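Long-range contacts in lectin-like protein (Entamoeba histolytica HM-1:IMSS-A, PDB 5ZBT), which is the legume lectin-like domain of an ERGIC-53-like membrane protein, of unknown function but possibly able to bind mannose: residues A[138-143]-A[150-155]; A[117-122]-A[144-149]; A[180-185]-A[199-204]. All coordinates share one frame; numbering follows the deposited sequence.

Contact 1. Residues A[138-143]-A[150-155]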
loop_
_atom_site.group_PDB
_atom_site.type_symbol
_atom_site.label_atom_id
_atom_site.label_comp_id
_atom_site.label_asym_id
_atom_site.label_seq_id
_atom_site.Cartn_x
_atom_site.Cartn_y
_atom_site.Cartn_z
ATOM N N VAL A 138 -0.386 -0.630 -10.727
ATOM C CA VAL A 138 -1.722 -0.233 -10.317
ATOM C C VAL A 138 -2.699 -1.114 -11.071
ATOM O O VAL A 138 -2.571 -1.293 -12.287
ATOM C CB VAL A 138 -2.005 1.253 -10.581
ATOM C CG1 VAL A 138 -3.433 1.564 -10.222
ATOM C CG2 VAL A 138 -1.049 2.134 -9.760
ATOM N N LEU A 139 -3.656 -1.677 -10.340
ATOM C CA LEU A 139 -4.610 -2.636 -10.874
ATOM C C LEU A 139 -5.993 -2.193 -10.426
ATOM O O LEU A 139 -6.340 -2.358 -9.255
ATOM C CB LEU A 139 -4.302 -4.038 -10.364
ATOM C CG LEU A 139 -4.794 -5.194 -11.222
ATOM C CD1 LEU A 139 -4.420 -4.916 -12.631
ATOM C CD2 LEU A 139 -4.128 -6.466 -10.782
ATOM N N LYS A 140 -6.774 -1.626 -11.341
ATOM C CA LYS A 140 -8.159 -1.274 -11.046
ATOM C C LYS A 140 -9.057 -2.441 -11.426
ATOM O O LYS A 140 -8.951 -2.977 -12.532
ATOM C CB LYS A 140 -8.597 -0.013 -11.790
ATOM C CG LYS A 140 -10.014 0.430 -11.464
ATOM C CD LYS A 140 -10.246 1.867 -11.882
ATOM C CE LYS A 140 -11.509 2.438 -11.239
ATOM N NZ LYS A 140 -12.764 1.884 -11.861
ATOM N N ASN A 141 -9.925 -2.829 -10.501
ATOM C CA ASN A 141 -10.802 -3.980 -10.642
ATOM C C ASN A 141 -12.250 -3.538 -10.461
ATOM O O ASN A 141 -12.551 -2.676 -9.627
ATOM C CB ASN A 141 -10.434 -5.066 -9.612
ATOM C CG ASN A 141 -11.130 -6.398 -9.874
ATOM O OD1 ASN A 141 -11.964 -6.525 -10.787
ATOM N ND2 ASN A 141 -10.772 -7.415 -9.074
ATOM N N ASP A 142 -13.139 -4.128 -11.252
ATOM C CA ASP A 142 -14.570 -3.850 -11.204
ATOM C C ASP A 142 -15.349 -5.039 -10.630
ATOM O O ASP A 142 -16.449 -5.359 -11.077
ATOM C CB ASP A 142 -15.073 -3.484 -12.602
ATOM C CG ASP A 142 -16.492 -2.909 -12.588
ATOM O OD1 ASP A 142 -16.892 -2.330 -11.542
ATOM O OD2 ASP A 142 -17.206 -3.052 -13.617
ATOM N N GLY A 143 -14.778 -5.730 -9.647
ATOM C CA GLY A 143 -15.442 -6.885 -9.068
ATOM C C GLY A 143 -15.311 -8.200 -9.820
ATOM O O GLY A 143 -16.166 -9.081 -9.670
ATOM N N LYS A 150 -9.429 -9.781 -17.804
ATOM C CA LYS A 150 -8.712 -8.536 -17.972
ATOM C C LYS A 150 -9.105 -7.579 -16.853
ATOM O O LYS A 150 -10.305 -7.402 -16.585
ATOM C CB LYS A 150 -9.022 -7.932 -19.348
ATOM C CG LYS A 150 -7.898 -7.104 -19.961
ATOM N N PRO A 151 -8.139 -6.995 -16.139
ATOM C CA PRO A 151 -8.464 -5.899 -15.224
ATOM C C PRO A 151 -9.024 -4.709 -15.981
ATOM O O PRO A 151 -8.811 -4.549 -17.185
ATOM C CB PRO A 151 -7.115 -5.560 -14.579
ATOM C CG PRO A 151 -6.085 -6.220 -15.453
ATOM C CD PRO A 151 -6.745 -7.440 -15.985
ATOM N N GLU A 152 -9.759 -3.865 -15.254
ATOM C CA GLU A 152 -10.294 -2.655 -15.861
ATOM C C GLU A 152 -9.182 -1.685 -16.263
ATOM O O GLU A 152 -9.310 -0.978 -17.270
ATOM C CB GLU A 152 -11.281 -1.992 -14.903
ATOM C CG GLU A 152 -11.777 -0.651 -15.389
ATOM C CD GLU A 152 -12.853 -0.050 -14.490
ATOM O OE1 GLU A 152 -13.301 -0.720 -13.527
ATOM O OE2 GLU A 152 -13.259 1.100 -14.767
ATOM N N MET A 153 -8.091 -1.642 -15.496
ATOM C CA MET A 153 -6.924 -0.812 -15.777
ATOM C C MET A 153 -5.704 -1.485 -15.170
ATOM O O MET A 153 -5.783 -2.032 -14.066
ATOM C CB MET A 153 -7.042 0.594 -15.188
ATOM C CG MET A 153 -8.259 1.393 -15.575
ATOM S SD MET A 153 -8.070 3.089 -15.004
ATOM C CE MET A 153 -9.773 3.672 -15.086
ATOM N N TYR A 154 -4.582 -1.436 -15.888
ATOM C CA TYR A 154 -3.320 -1.976 -15.387
ATOM C C TYR A 154 -2.172 -1.100 -15.870
ATOM O O TYR A 154 -2.024 -0.884 -17.071
ATOM C CB TYR A 154 -3.098 -3.428 -15.829
ATOM C CG TYR A 154 -1.727 -3.929 -15.407
ATOM C CD1 TYR A 154 -1.482 -4.347 -14.102
ATOM C CD2 TYR A 154 -0.666 -3.928 -16.293
ATOM C CE1 TYR A 154 -0.220 -4.778 -13.697
ATOM C CE2 TYR A 154 0.595 -4.353 -15.903
ATOM C CZ TYR A 154 0.810 -4.778 -14.607
ATOM O OH TYR A 154 2.067 -5.196 -14.235
ATOM N N TYR A 155 -1.355 -0.624 -14.938
ATOM C CA TYR A 155 -0.226 0.252 -15.210
ATOM C C TYR A 155 0.968 -0.236 -14.403
ATOM O O TYR A 155 0.804 -0.837 -13.337
ATOM C CB TYR A 155 -0.520 1.709 -14.826
ATOM C CG TYR A 155 -1.532 2.441 -15.697
ATOM C CD1 TYR A 155 -2.892 2.170 -15.600
ATOM C CD2 TYR A 155 -1.127 3.430 -16.590
ATOM C CE1 TYR A 155 -3.820 2.845 -16.381
ATOM C CE2 TYR A 155 -2.053 4.113 -17.375
ATOM C CZ TYR A 155 -3.391 3.809 -17.260
ATOM O OH TYR A 155 -4.312 4.468 -18.023
HETATM O O HOH W 1 -11.729 -5.595 -13.314
#
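Leu139 and Tyr154 form a non-hydrogen-bonded pair in an antiparallel beta hairpin, strand 135-142 against edge strand 153-158 of one seven-stranded sheet. The axes of strands 138-142 and 153-155 run at 174°. Val138 and Tyr155 are a hydrogen-bonded pair, Val138 N to Tyr155 O at 2.9 Å; Lys140 N to Met153 O, also 2.9 Å, bonds the other end. There the pairing slips: Glu152 and Met153 both face Lys140, a classic beta bulge, and both their N-H groups bond weakly to Lys140 O.

On the face of Leu139 and Tyr154, Leu139 CD1 lies at the edge of the Tyr154 ring, 3.3 Å from Tyr154 CD1, and meets Pro151 CB at 3.4 Å. On the opposite face Lys140 runs alongside Met153 and Glu152. Its CD touches Met153 CE at 3.7 Å. The lysine bends at its last torsion (chi4 -74°), and its NZ forms a salt bridge with Glu152 OE2 at 3.1 Å, weak as a hydrogen bond.

Strand 122-127 flanks the hairpin: Leu139 pairs by backbone bonds with Gly123, and Asn141 with Gly121 just before that strand. Val138, Met153 and Tyr155 pack on Ile198 of strand 191-198, in the second sheet.

Contact 2. Residues A[117-122]-A[144-149]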
loop_
_atom_site.group_PDB
_atom_site.type_symbol
_atom_site.label_atom_id
_atom_site.label_comp_id
_atom_site.label_asym_id
_atom_site.label_seq_id
_atom_site.Cartn_x
_atom_site.Cartn_y
_atom_site.Cartn_z
ATOM N N ASN A 117 -8.394 -11.901 -4.785
ATOM C CA ASN A 117 -8.244 -11.487 -6.175
ATOM C C ASN A 117 -9.491 -10.821 -6.755
ATOM O O ASN A 117 -9.400 -10.190 -7.812
ATOM C CB ASN A 117 -7.840 -12.690 -7.044
ATOM C CG ASN A 117 -8.677 -13.931 -6.751
ATOM O OD1 ASN A 117 -8.710 -14.416 -5.625
ATOM N ND2 ASN A 117 -9.358 -14.438 -7.760
ATOM N N ILE A 118 -10.643 -10.924 -6.106
ATOM C CA ILE A 118 -11.856 -10.229 -6.535
ATOM C C ILE A 118 -12.105 -9.079 -5.572
ATOM O O ILE A 118 -12.146 -9.289 -4.354
ATOM C CB ILE A 118 -13.067 -11.174 -6.585
ATOM C CG1 ILE A 118 -12.802 -12.288 -7.603
ATOM C CG2 ILE A 118 -14.302 -10.391 -6.939
ATOM C CD1 ILE A 118 -13.759 -13.438 -7.539
ATOM N N TYR A 119 -12.238 -7.864 -6.114
ATOM C CA TYR A 119 -12.425 -6.652 -5.315
ATOM C C TYR A 119 -12.925 -5.544 -6.235
ATOM O O TYR A 119 -12.829 -5.644 -7.461
ATOM C CB TYR A 119 -11.122 -6.222 -4.599
ATOM C CG TYR A 119 -10.001 -5.793 -5.523
ATOM C CD1 TYR A 119 -9.138 -6.731 -6.082
ATOM C CD2 TYR A 119 -9.796 -4.449 -5.832
ATOM C CE1 TYR A 119 -8.101 -6.342 -6.939
ATOM C CE2 TYR A 119 -8.754 -4.048 -6.681
ATOM C CZ TYR A 119 -7.920 -4.996 -7.238
ATOM O OH TYR A 119 -6.906 -4.596 -8.086
ATOM N N LYS A 120 -13.471 -4.484 -5.637
ATOM C CA LYS A 120 -13.887 -3.317 -6.411
ATOM C C LYS A 120 -13.093 -2.105 -5.929
ATOM O O LYS A 120 -13.267 -1.644 -4.798
ATOM C CB LYS A 120 -15.395 -3.089 -6.318
ATOM C CG LYS A 120 -15.921 -2.090 -7.350
ATOM C CD LYS A 120 -17.423 -1.805 -7.162
ATOM C CE LYS A 120 -18.277 -2.651 -8.133
ATOM N NZ LYS A 120 -19.462 -3.343 -7.509
ATOM N N GLY A 121 -12.219 -1.600 -6.772
ATOM C CA GLY A 121 -11.397 -0.471 -6.401
ATOM C C GLY A 121 -10.029 -0.579 -7.053
ATOM O O GLY A 121 -9.894 -1.087 -8.169
ATOM N N ILE A 122 -9.028 -0.133 -6.301
ATOM C CA ILE A 122 -7.678 0.066 -6.809
ATOM C C ILE A 122 -6.716 -0.647 -5.871
ATOM O O ILE A 122 -6.826 -0.513 -4.642
ATOM C CB ILE A 122 -7.333 1.571 -6.926
ATOM C CG1 ILE A 122 -8.017 2.184 -8.140
ATOM C CG2 ILE A 122 -5.835 1.821 -7.012
ATOM C CD1 ILE A 122 -8.465 3.613 -7.914
ATOM N N VAL A 144 -14.255 -8.386 -10.608
ATOM C CA VAL A 144 -14.064 -9.637 -11.328
ATOM C C VAL A 144 -12.770 -10.297 -10.867
ATOM O O VAL A 144 -11.926 -9.692 -10.202
ATOM C CB VAL A 144 -14.047 -9.444 -12.860
ATOM C CG1 VAL A 144 -15.239 -8.604 -13.315
ATOM C CG2 VAL A 144 -12.724 -8.810 -13.297
ATOM N N ASP A 145 -12.622 -11.561 -11.252
ATOM C CA ASP A 145 -11.415 -12.335 -10.977
ATOM C C ASP A 145 -10.345 -11.875 -11.960
ATOM O O ASP A 145 -10.236 -12.376 -13.080
ATOM C CB ASP A 145 -11.702 -13.824 -11.101
ATOM C CG ASP A 145 -10.578 -14.691 -10.564
ATOM O OD1 ASP A 145 -9.440 -14.193 -10.391
ATOM O OD2 ASP A 145 -10.841 -15.885 -10.309
ATOM N N ILE A 146 -9.532 -10.903 -11.532
ATOM C CA ILE A 146 -8.531 -10.312 -12.420
ATOM C C ILE A 146 -7.308 -11.191 -12.592
ATOM O O ILE A 146 -6.354 -10.784 -13.268
ATOM C CB ILE A 146 -8.098 -8.908 -11.941
ATOM C CG1 ILE A 146 -7.746 -8.904 -10.453
ATOM C CG2 ILE A 146 -9.196 -7.894 -12.219
ATOM C CD1 ILE A 146 -6.339 -9.178 -10.157
ATOM N N LEU A 147 -7.288 -12.375 -11.992
ATOM C CA LEU A 147 -6.294 -13.373 -12.356
ATOM C C LEU A 147 -6.736 -14.203 -13.550
ATOM O O LEU A 147 -5.887 -14.791 -14.228
ATOM C CB LEU A 147 -5.995 -14.288 -11.162
ATOM C CG LEU A 147 -5.347 -13.635 -9.933
ATOM C CD1 LEU A 147 -5.185 -14.650 -8.813
ATOM C CD2 LEU A 147 -3.999 -13.009 -10.289
ATOM N N LYS A 148 -8.042 -14.243 -13.827
ATOM C CA LYS A 148 -8.601 -14.941 -14.976
ATOM C C LYS A 148 -9.019 -14.014 -16.101
ATOM O O LYS A 148 -8.934 -14.407 -17.269
ATOM C CB LYS A 148 -9.823 -15.778 -14.559
ATOM C CG LYS A 148 -9.503 -17.241 -14.243
ATOM C CD LYS A 148 -10.610 -17.923 -13.452
ATOM C CE LYS A 148 -11.954 -17.787 -14.147
ATOM N NZ LYS A 148 -12.853 -18.942 -13.851
ATOM N N TYR A 149 -9.466 -12.799 -15.785
ATOM C CA TYR A 149 -9.970 -11.881 -16.794
ATOM C C TYR A 149 -9.162 -10.591 -16.792
ATOM O O TYR A 149 -8.306 -10.355 -15.933
ATOM C CB TYR A 149 -11.459 -11.608 -16.577
ATOM C CG TYR A 149 -12.216 -12.905 -16.475
ATOM C CD1 TYR A 149 -12.454 -13.677 -17.611
ATOM C CD2 TYR A 149 -12.631 -13.398 -15.238
ATOM C CE1 TYR A 149 -13.118 -14.884 -17.524
ATOM C CE2 TYR A 149 -13.296 -14.608 -15.140
ATOM C CZ TYR A 149 -13.537 -15.347 -16.288
ATOM O OH TYR A 149 -14.201 -16.552 -16.203
#
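Asn117 and Asp145 make the polar link between two parts of the chain: 117-122, the loop that leads into strand 122-127, and the hairpin connection 144-149, which follows strand 135-142 and precedes strand 153-158. The backbones come closest at Ile118 and Asp145, whose CA atoms are 4.9 Å apart.

Among the polar contacts, Asn117 ND2 gives a weak hydrogen bond to Asp145 OD1, short at 2.6 Å but bent to 148°. The amide and carboxylate planes are turned 56° apart, so the two groups do not meet flat. Asn117 reaches the carboxylate with CG lying between its own backbone N and carbonyl carbon (chi1 46°). The same OD1 accepts Leu147 N at 3.2 Å, an Asx turn; this donor comes from the anti side, out of the carboxylate plane. Two N-H groups, one in each loop, thus share one oxygen, the cross-loop bond being the weak one. Asp145 O accepts from both Lys148 N and Tyr149 N, within the same turn.

Van der Waals contacts accompany this link. Leu147 CD1 touches Asn117 CB at 3.7 Å, the side chains crossing at about a right angle. Ile118 CG1 rests 3.6 Å from Asp145 CA. Ile146 CG1 approaches Asn117 O at 3.4 Å and, more loosely, Tyr119 CE1 at 4.4 Å.

Outside the loops, Tyr119 OH bonds to Leu139 O of strand 135-142 and its ring meets Trp101 of strand 97-103 edge-to-face. Ile146 touches Leu139 and Asn141, which places the hairpin loop against the end of strand 135-142 and beside the chain entering strand 122-127.

Contact 3. Residues A[180-185]-A[199-204]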
loop_
_atom_site.group_PDB
_atom_site.type_symbol
_atom_site.label_atom_id
_atom_site.label_comp_id
_atom_site.label_asym_id
_atom_site.label_seq_id
_atom_site.Cartn_x
_atom_site.Cartn_y
_atom_site.Cartn_z
ATOM N N LYS A 180 -9.875 13.916 -12.005
ATOM C CA LYS A 180 -9.947 12.455 -12.075
ATOM C C LYS A 180 -8.590 11.868 -12.453
ATOM O O LYS A 180 -8.474 10.984 -13.311
ATOM C CB LYS A 180 -11.047 12.003 -13.038
ATOM C CG LYS A 180 -12.444 12.411 -12.561
ATOM C CD LYS A 180 -13.533 11.618 -13.260
ATOM C CE LYS A 180 -14.914 12.051 -12.798
ATOM N NZ LYS A 180 -15.177 11.626 -11.396
ATOM N N LYS A 181 -7.550 12.367 -11.790
ATOM C CA LYS A 181 -6.173 12.014 -12.095
ATOM C C LYS A 181 -5.529 11.397 -10.864
ATOM O O LYS A 181 -5.519 12.010 -9.787
ATOM C CB LYS A 181 -5.386 13.239 -12.548
ATOM C CG LYS A 181 -4.217 12.898 -13.425
ATOM C CD LYS A 181 -3.118 13.904 -13.242
ATOM C CE LYS A 181 -3.001 14.869 -14.390
ATOM N NZ LYS A 181 -1.657 15.556 -14.324
ATOM N N LEU A 182 -5.002 10.188 -11.024
ATOM C CA LEU A 182 -4.243 9.513 -9.985
ATOM C C LEU A 182 -2.766 9.528 -10.363
ATOM O O LEU A 182 -2.411 9.242 -11.509
ATOM C CB LEU A 182 -4.741 8.083 -9.792
ATOM C CG LEU A 182 -3.979 7.248 -8.775
ATOM C CD1 LEU A 182 -4.441 7.619 -7.390
ATOM C CD2 LEU A 182 -4.192 5.774 -9.038
ATOM N N ILE A 183 -1.913 9.870 -9.407
ATOM C CA ILE A 183 -0.475 9.952 -9.626
ATOM C C ILE A 183 0.212 9.150 -8.534
ATOM O O ILE A 183 -0.079 9.339 -7.349
ATOM C CB ILE A 183 0.025 11.412 -9.635
ATOM C CG1 ILE A 183 -0.732 12.216 -10.700
ATOM C CG2 ILE A 183 1.516 11.472 -9.892
ATOM C CD1 ILE A 183 -0.248 13.634 -10.859
ATOM N N ILE A 184 1.069 8.213 -8.942
ATOM C CA ILE A 184 1.910 7.428 -8.046
ATOM C C ILE A 184 3.346 7.889 -8.234
ATOM O O ILE A 184 3.848 7.929 -9.366
ATOM C CB ILE A 184 1.809 5.916 -8.324
ATOM C CG1 ILE A 184 0.351 5.465 -8.489
ATOM C CG2 ILE A 184 2.497 5.130 -7.224
ATOM C CD1 ILE A 184 -0.490 5.612 -7.264
ATOM N N GLU A 185 4.000 8.235 -7.129
ATOM C CA GLU A 185 5.414 8.548 -7.092
ATOM C C GLU A 185 6.028 7.765 -5.950
ATOM O O GLU A 185 5.319 7.259 -5.079
ATOM C CB GLU A 185 5.657 10.055 -6.899
ATOM C CG GLU A 185 5.146 10.884 -8.063
ATOM C CD GLU A 185 4.876 12.332 -7.714
ATOM O OE1 GLU A 185 5.098 12.729 -6.543
ATOM O OE2 GLU A 185 4.453 13.076 -8.627
ATOM N N GLU A 199 -5.114 9.006 -16.066
ATOM C CA GLU A 199 -6.154 9.994 -16.299
ATOM C C GLU A 199 -7.536 9.342 -16.268
ATOM O O GLU A 199 -7.685 8.125 -16.412
ATOM C CB GLU A 199 -5.931 10.699 -17.634
ATOM C CG GLU A 199 -4.493 11.065 -17.877
ATOM C CD GLU A 199 -4.120 12.406 -17.277
ATOM O OE1 GLU A 199 -5.020 13.099 -16.743
ATOM O OE2 GLU A 199 -2.919 12.762 -17.337
ATOM N N ASP A 200 -8.548 10.176 -16.046
ATOM C CA ASP A 200 -9.955 9.765 -16.103
ATOM C C ASP A 200 -10.220 8.485 -15.292
ATOM O O ASP A 200 -10.877 7.545 -15.743
ATOM C CB ASP A 200 -10.411 9.613 -17.560
ATOM C CG ASP A 200 -11.915 9.504 -17.685
ATOM O OD1 ASP A 200 -12.624 10.397 -17.162
ATOM O OD2 ASP A 200 -12.390 8.519 -18.301
ATOM N N ILE A 201 -9.714 8.460 -14.063
ATOM C CA ILE A 201 -9.914 7.340 -13.152
ATOM C C ILE A 201 -10.716 7.850 -11.965
ATOM O O ILE A 201 -10.422 8.921 -11.421
ATOM C CB ILE A 201 -8.578 6.716 -12.710
ATOM C CG1 ILE A 201 -8.794 5.591 -11.707
ATOM C CG2 ILE A 201 -7.624 7.768 -12.144
ATOM C CD1 ILE A 201 -7.488 4.853 -11.394
ATOM N N ASP A 202 -11.750 7.108 -11.603
ATOM C CA ASP A 202 -12.674 7.489 -10.552
ATOM C C ASP A 202 -12.323 6.755 -9.274
ATOM O O ASP A 202 -11.972 5.575 -9.311
ATOM C CB ASP A 202 -14.101 7.153 -10.967
ATOM C CG ASP A 202 -14.890 8.378 -11.351
ATOM O OD1 ASP A 202 -16.016 8.202 -11.854
ATOM O OD2 ASP A 202 -14.391 9.507 -11.127
ATOM N N ILE A 203 -12.418 7.457 -8.149
ATOM C CA ILE A 203 -12.244 6.837 -6.835
ATOM C C ILE A 203 -13.463 7.156 -5.981
ATOM O O ILE A 203 -13.550 8.248 -5.398
ATOM C CB ILE A 203 -10.952 7.300 -6.142
ATOM C CG1 ILE A 203 -9.744 7.038 -7.048
ATOM C CG2 ILE A 203 -10.784 6.583 -4.819
ATOM C CD1 ILE A 203 -8.434 7.460 -6.456
ATOM N N PRO A 204 -14.417 6.240 -5.872
ATOM C CA PRO A 204 -15.553 6.440 -4.962
ATOM C C PRO A 204 -15.094 6.360 -3.515
ATOM O O PRO A 204 -13.931 6.018 -3.254
ATOM C CB PRO A 204 -16.495 5.275 -5.319
ATOM C CG PRO A 204 -15.948 4.668 -6.576
ATOM C CD PRO A 204 -14.479 4.942 -6.556
#
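Lys180 and Ile201 supply the backbone bond that attaches loop 199-204 to the start of strand 181-188. Ile201 N donates to Lys180 O at 2.9 Å with an N-H...O angle of 167°. Lys180 and Lys181 both face Leu176, a G1 beta bulge where strand 181-188 begins.

The apolar contacts lie further along. Ile201 CG2 meets Leu182 CB at 3.7 Å, and Ile203 CD1 comes to 4.1 Å from Leu182 CD1, those two side chains crossing at about a right angle. With CG anti to its backbone N (chi1 177°), Leu182 sends its methyl branches toward both isoleucines.

Charged side chains line the outer part. Lys181 and Glu199 run alongside each other, pointing the same way: Glu199 OE1 lies 3.4 Å from Lys181 CG, but Lys181 NZ stays 4.3 Å from Glu199 OE2, beyond a salt bridge. Lys180 and Asp202 also approach, though too closely in the model to be trusted.

Tyr175 of strand 170-176 bonds through OH to Ile201 O. Loop 199-204 carries the chain from edge strand 191-198 of one sheet to strand 207-213 of the other, at the side of the sandwich, where Ile201 and Ile203 reach Ile122 of strand 122-127.

Contacts 1 and 2 are interleaved along the chain, since loop 144-149 of contact 2 joins the two segments of contact 1; contact 3 follows both. The centres of contacts 1 and 2 are about 7 Å apart; Tyr119 OH meets Leu139 O, and Asn141 N meets Gly121 O, both probable hydrogen bonds. Contact 3 belongs to the second seven-stranded sheet and to the chain leaving it for strand 207-213 of the first. Its centre is about 13 Å from contact 1 and 18 Å from contact 2. Val138 against Ile184 packs sheet on sheet, while Ile122 against Ile201 and Ile203 packs the first sheet on the connecting loop, as expected of the legume-lectin beta sandwich.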